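Local coordinates for protein 11S globulin (Wrightia tinctoria, PDB 5WXU) that probably serves as a seed storage protein, assembling into hexamers that act as a nutrient reservoir, and binds the plant hormone auxin (indole-3-acetic acid), at residues L248-E251 and N252-R255; F153-Q156 and G157-I160; D432-I435 and N436-L440. All coordinates share one frame; numbering follows the deposited sequence.

Interaction 1: residues L248-E251 and N252-R255; sequences LQSE and NDFR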
# COMPACT_ATOMS: atom_id res chain seq x y z
N LEU B 248 -17.10 13.42 -39.36
CA LEU B 248 -16.49 12.54 -38.32
C LEU B 248 -16.50 11.09 -38.71
O LEU B 248 -15.54 10.31 -38.46
CB LEU B 248 -17.15 12.69 -36.96
CG LEU B 248 -16.64 13.83 -36.08
CD1 LEU B 248 -16.92 15.16 -36.65
CD2 LEU B 248 -17.31 13.76 -34.68
N GLN B 249 -17.59 10.70 -39.37
CA GLN B 249 -17.79 9.32 -39.86
C GLN B 249 -16.99 9.03 -41.11
O GLN B 249 -16.92 7.89 -41.52
CB GLN B 249 -19.29 8.99 -40.09
CG GLN B 249 -20.12 9.20 -38.83
CD GLN B 249 -21.58 8.85 -39.05
OE1 GLN B 249 -22.20 9.32 -39.99
NE2 GLN B 249 -22.12 7.99 -38.19
N SER B 250 -16.40 10.07 -41.68
CA SER B 250 -15.42 9.94 -42.74
C SER B 250 -16.06 9.40 -43.97
O SER B 250 -15.45 8.67 -44.69
CB SER B 250 -14.25 9.01 -42.35
OG SER B 250 -13.09 9.21 -43.19
N GLU B 251 -17.32 9.69 -44.20
CA GLU B 251 -17.91 9.15 -45.40
C GLU B 251 -17.28 9.92 -46.59
O GLU B 251 -16.88 11.14 -46.50
CB GLU B 251 -19.46 9.00 -45.32
CG GLU B 251 -19.97 7.54 -44.99
CD GLU B 251 -18.92 6.53 -44.40
OE1 GLU B 251 -18.04 6.02 -45.17
OE2 GLU B 251 -18.99 6.20 -43.19
N ASN B 252 -17.06 9.12 -47.63
CA ASN B 252 -16.35 9.55 -48.83
C ASN B 252 -14.94 10.03 -48.57
O ASN B 252 -14.45 10.86 -49.32
CB ASN B 252 -17.13 10.65 -49.56
CG ASN B 252 -18.58 10.27 -49.80
OD1 ASN B 252 -18.87 9.13 -50.21
ND2 ASN B 252 -19.50 11.20 -49.52
N ASP B 253 -14.28 9.55 -47.50
CA ASP B 253 -12.92 9.98 -47.14
C ASP B 253 -12.21 8.67 -46.83
O ASP B 253 -12.45 8.09 -45.77
CB ASP B 253 -13.00 10.98 -45.98
CG ASP B 253 -11.64 11.34 -45.33
OD1 ASP B 253 -10.57 10.85 -45.81
OD2 ASP B 253 -11.67 12.14 -44.34
N PHE B 254 -11.40 8.18 -47.78
CA PHE B 254 -10.71 6.91 -47.73
C PHE B 254 -9.17 7.08 -47.69
O PHE B 254 -8.44 6.51 -48.50
CB PHE B 254 -11.12 6.08 -48.95
CG PHE B 254 -12.62 5.93 -49.08
CD1 PHE B 254 -13.33 5.14 -48.17
CD2 PHE B 254 -13.32 6.64 -50.08
CE1 PHE B 254 -14.71 5.02 -48.25
CE2 PHE B 254 -14.69 6.51 -50.18
CZ PHE B 254 -15.40 5.72 -49.26
N ARG B 255 -8.70 7.81 -46.70
CA ARG B 255 -7.24 8.00 -46.49
C ARG B 255 -6.61 6.97 -45.54
O ARG B 255 -5.39 6.99 -45.31
CB ARG B 255 -7.00 9.39 -45.97
CG ARG B 255 -7.31 10.47 -47.03
CD ARG B 255 -7.18 11.84 -46.51
NE ARG B 255 -8.11 12.10 -45.41
CZ ARG B 255 -7.97 13.05 -44.49
NH1 ARG B 255 -6.95 13.91 -44.48
NH2 ARG B 255 -8.86 13.14 -43.54
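Asp253 turns its side chain back against Ser250, and each of its atoms can be assigned a neighbour. CB lies 3.3 Å from Ser250 OG, and CG sits equally near that hydroxyl. The carboxylate beyond is held from the side by Arg255: NE donates to OD1 at 2.8 Å, and NH2 to OD2 at 3.1 Å on the syn lone pair. This side-on, two-nitrogen salt bridge fixes the rotation of the group.

The backbone accounts for the proximity. Ser250 is the first residue to leave helix 242-248, and its positive phi (67°) with two bonds back into the last turn defines a Schellman motif; a type II beta turn then runs from Ser250 to Asp253. Asp253 N closes that turn on Ser250 O at 3.2 Å, a bent bond with the donor well above the carbonyl plane. A second bond joins the same two residues: Ser250 OG, which lies anti to its own backbone N (chi1 -162°), donates to Asp253 O at 2.9 Å. The Glu251 chain is bent at chi2, and its OE1 forms a salt bridge with Lys372 of the second subunit. On that same subunit, Asn436 O accepts a hydrogen bond from Arg255 NH2.

Interaction 2: residues F153-Q156 and G157-I160; sequences FIRQ and GDVI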
# COMPACT_ATOMS: atom_id res chain seq x y z
N PHE B 153 7.08 15.10 -26.84
CA PHE B 153 7.96 15.14 -27.98
C PHE B 153 8.76 13.87 -27.90
O PHE B 153 9.58 13.67 -26.99
CB PHE B 153 8.79 16.42 -27.93
CG PHE B 153 7.95 17.63 -27.95
CD1 PHE B 153 7.37 18.12 -26.78
CD2 PHE B 153 7.60 18.21 -29.14
CE1 PHE B 153 6.53 19.21 -26.80
CE2 PHE B 153 6.76 19.31 -29.18
CZ PHE B 153 6.22 19.81 -28.02
N ILE B 154 8.54 13.01 -28.86
CA ILE B 154 9.11 11.67 -28.86
C ILE B 154 10.25 11.57 -29.87
O ILE B 154 10.31 12.32 -30.88
CB ILE B 154 8.06 10.56 -29.06
CG1 ILE B 154 7.39 10.68 -30.45
CG2 ILE B 154 7.07 10.58 -27.89
CD1 ILE B 154 6.54 9.53 -30.88
N ARG B 155 11.19 10.69 -29.58
CA ARG B 155 12.37 10.52 -30.48
C ARG B 155 12.90 9.15 -30.33
O ARG B 155 12.56 8.45 -29.38
CB ARG B 155 13.46 11.57 -30.15
CG ARG B 155 14.13 11.39 -28.79
CD ARG B 155 15.03 12.57 -28.42
NE ARG B 155 15.40 12.47 -26.98
CZ ARG B 155 16.48 11.86 -26.47
NH1 ARG B 155 17.41 11.28 -27.24
NH2 ARG B 155 16.62 11.82 -25.15
N GLN B 156 13.77 8.76 -31.28
CA GLN B 156 14.35 7.47 -31.31
C GLN B 156 14.94 7.09 -29.93
O GLN B 156 15.68 7.91 -29.31
CB GLN B 156 15.47 7.40 -32.40
CG GLN B 156 16.12 6.01 -32.50
CD GLN B 156 17.24 5.91 -33.57
OE1 GLN B 156 17.60 6.90 -34.16
NE2 GLN B 156 17.85 4.75 -33.68
N GLY B 157 14.58 5.88 -29.48
CA GLY B 157 15.05 5.36 -28.20
C GLY B 157 14.00 5.49 -27.08
O GLY B 157 14.15 4.86 -26.03
N ASP B 158 12.98 6.33 -27.29
CA ASP B 158 11.87 6.44 -26.35
C ASP B 158 11.07 5.17 -26.24
O ASP B 158 10.78 4.50 -27.22
CB ASP B 158 10.95 7.62 -26.70
CG ASP B 158 11.51 8.96 -26.34
OD1 ASP B 158 12.52 9.06 -25.69
OD2 ASP B 158 10.90 10.01 -26.67
N VAL B 159 10.68 4.84 -25.00
CA VAL B 159 9.77 3.80 -24.76
C VAL B 159 8.65 4.51 -24.06
O VAL B 159 8.85 5.15 -23.03
CB VAL B 159 10.33 2.70 -23.88
CG1 VAL B 159 9.27 1.66 -23.62
CG2 VAL B 159 11.50 2.02 -24.55
N ILE B 160 7.44 4.36 -24.59
CA ILE B 160 6.28 5.11 -24.12
C ILE B 160 5.27 4.10 -23.58
O ILE B 160 5.03 3.08 -24.20
CB ILE B 160 5.58 5.85 -25.31
CG1 ILE B 160 6.53 6.78 -26.07
CG2 ILE B 160 4.35 6.64 -24.90
CD1 ILE B 160 6.30 6.78 -27.58
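The carboxylate of Asp158 presents one face to Arg155, whose backbone N, carbonyl O and CG all lie on that side of its plane. Arg155 N donates to Asp158 OD2 at 3.0 Å, arriving from above the carboxylate, 61° out of the plane. Arg155 O stands over the same face, 3.3 Å from Asp158 CG. The guanidinium of Arg155 is no salt-bridge partner here: its plane is turned 72° from the carboxylate, and NE stays 4.6 Å from OD1. Charge on Asp158 is answered instead by Lys296, which forms a salt bridge to OD2, while Asn298 ND2 donates to OD1.

The return bond, from Asp158 N to Arg155 O, is 3.0 Å long and lies in the carbonyl plane. It closes a type II beta turn whose third residue is Gly157; with a positive phi, a CB there would clash with Gln156 O, so the backbone itself calls for glycine. Asp158 thus accepts with its side chain and donates with its backbone to one residue, pinning the turn from both ends. Further along the two strands from the turn, Ile154 CG2 meets Ile160 CD1 at 3.9 Å, the two side chains crossing at about a right angle next to Val106.

Strands 146-155 and 158-162 belong to different sheets, and their local axes diverge by 125°, so the turn carries the chain from one sheet to the other instead of forming a paired hairpin. Such a passage belongs to the cupin beta-barrel, and Gly157 is the opening glycine of the second conserved cupin sequence motif, G(X)5PXG(X)2H(X)3N.

Interaction 3: residues D432-I435 and N436-L440; sequences DVWI and NVFQL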
# COMPACT_ATOMS: atom_id res chain seq x y z
N ASP B 432 29.96 -28.07 -3.25
CA ASP B 432 29.81 -29.52 -3.13
C ASP B 432 28.50 -30.07 -3.69
O ASP B 432 28.37 -31.27 -4.05
CB ASP B 432 30.02 -29.97 -1.69
CG ASP B 432 30.53 -31.45 -1.59
OD1 ASP B 432 31.14 -31.94 -2.55
OD2 ASP B 432 30.28 -32.05 -0.53
N VAL B 433 27.49 -29.18 -3.80
CA VAL B 433 26.27 -29.59 -4.52
C VAL B 433 26.59 -29.83 -5.99
O VAL B 433 26.17 -30.87 -6.53
CB VAL B 433 25.11 -28.54 -4.37
CG1 VAL B 433 23.94 -28.80 -5.30
CG2 VAL B 433 24.60 -28.51 -2.96
N TRP B 434 27.34 -28.93 -6.61
CA TRP B 434 27.66 -29.08 -8.05
C TRP B 434 28.67 -30.24 -8.23
O TRP B 434 28.59 -30.95 -9.20
CB TRP B 434 28.23 -27.81 -8.58
CG TRP B 434 27.30 -26.59 -8.44
CD1 TRP B 434 27.67 -25.36 -8.00
CD2 TRP B 434 25.94 -26.47 -8.86
NE1 TRP B 434 26.63 -24.46 -8.10
CE2 TRP B 434 25.53 -25.13 -8.58
CE3 TRP B 434 25.00 -27.37 -9.38
CZ2 TRP B 434 24.24 -24.67 -8.85
CZ3 TRP B 434 23.67 -26.92 -9.62
CH2 TRP B 434 23.32 -25.56 -9.38
N ILE B 435 29.58 -30.37 -7.29
CA ILE B 435 30.54 -31.52 -7.34
C ILE B 435 29.76 -32.82 -7.48
O ILE B 435 30.02 -33.61 -8.40
CB ILE B 435 31.46 -31.55 -6.12
CG1 ILE B 435 32.56 -30.48 -6.27
CG2 ILE B 435 32.01 -33.00 -5.85
CD1 ILE B 435 33.18 -30.06 -4.96
N ASN B 436 28.75 -33.01 -6.63
CA ASN B 436 27.94 -34.20 -6.65
C ASN B 436 26.94 -34.32 -7.77
O ASN B 436 26.75 -35.42 -8.35
CB ASN B 436 27.27 -34.40 -5.30
CG ASN B 436 28.24 -34.86 -4.25
OD1 ASN B 436 28.50 -36.09 -4.12
ND2 ASN B 436 28.80 -33.91 -3.48
N VAL B 437 26.26 -33.22 -8.11
CA VAL B 437 25.31 -33.31 -9.18
C VAL B 437 25.94 -33.52 -10.55
O VAL B 437 25.43 -34.29 -11.39
CB VAL B 437 24.42 -32.02 -9.20
CG1 VAL B 437 23.59 -31.98 -10.44
CG2 VAL B 437 23.59 -31.97 -7.93
N PHE B 438 27.00 -32.78 -10.82
CA PHE B 438 27.63 -32.74 -12.14
C PHE B 438 28.81 -33.72 -12.26
O PHE B 438 29.27 -33.91 -13.38
CB PHE B 438 28.19 -31.36 -12.49
CG PHE B 438 27.14 -30.23 -12.49
CD1 PHE B 438 25.84 -30.46 -12.89
CD2 PHE B 438 27.54 -28.95 -12.11
CE1 PHE B 438 24.91 -29.37 -12.90
CE2 PHE B 438 26.65 -27.89 -12.10
CZ PHE B 438 25.35 -28.10 -12.49
N GLN B 439 29.19 -34.36 -11.17
CA GLN B 439 30.34 -35.25 -11.14
C GLN B 439 31.63 -34.56 -11.57
O GLN B 439 32.40 -35.02 -12.45
CB GLN B 439 29.97 -36.53 -11.91
CG GLN B 439 28.84 -37.27 -11.19
CD GLN B 439 28.59 -38.64 -11.71
OE1 GLN B 439 28.40 -38.83 -12.92
NE2 GLN B 439 28.61 -39.62 -10.81
N LEU B 440 31.85 -33.41 -10.94
CA LEU B 440 33.03 -32.61 -11.14
C LEU B 440 33.95 -32.77 -9.96
O LEU B 440 33.56 -33.09 -8.82
CB LEU B 440 32.67 -31.11 -11.23
CG LEU B 440 31.72 -30.69 -12.35
CD1 LEU B 440 31.42 -29.18 -12.33
CD2 LEU B 440 32.28 -31.05 -13.68
O HOH W 1 31.32 -34.56 -2.28
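Asp432 O is gripped twice by Asn436, once by its backbone and once by its side chain. Asn436 N closes the regular i to i+4 bond of an alpha-helix at 3.1 Å, and ND2 reaches the same oxygen at 2.7 Å from the opposite face of the carbonyl. The side-chain bond is nearly straight, 171° at the hydrogen, and the acceptor lies in the amide plane. A water ties the same pair again: it donates to Asp432 OD1 at 2.6 Å and accepts from Asn436 ND2 at 2.9 Å. With both bonds, the amide is restrained from turning. Asp432 OD1 also forms a salt bridge with Arg266 of the fourth subunit, so this flank of helix 431-438 belongs to a subunit interface.

On another side of the helix, Trp434 and Phe438, four residues apart, run side by side, both with CG beside the backbone N (chi1 -59° in each). Their six-membered rings are parallel within 3° but slid apart, centroids 4.9 Å from one another, so overlap is slight, and Trp434 CE3 lies 3.2 Å from both Phe438 CZ and Phe438 CE2, which is tight. Phe438 also packs on Leu448 of helix 442-450 and on Leu248 of the fourth subunit. Replacing Phe438 with an alanine would probably open a gap beside the indole and cost both of these contacts. Trp434 has a second restraint, NE1 donating to Ile426 O, and its side chain is about 7 Å from that of Arg427, a residue of the auxin site, although no auxin is bound to this chain there.

Gln439 leaves helical geometry with positive phi, ending the helix; just past it, Leu440 N donates to Ile435 O at 3.1 Å, in the carbonyl plane and on a lone pair.

Along the chain the order is interaction 2, interaction 1, interaction 3. Interaction 2 lies about 11 Å from the chain's centre, at a turn between two sheets of the first cupin domain. Interaction 1, its centre about 30 Å from that of interaction 2, follows helix 242-248; interaction 3 ends helix 431-438 in the second cupin range, its centre about 48 Å from that of interaction 2. Interactions 1 and 3 lie on opposite sides of the chain's centre, nearest atoms about 56 Å apart, yet they belong together between subunits: residues 248-255 of one copy pack on 436-439 of a neighbouring copy. These peripheral helix ends therefore join subunits in the hexamer.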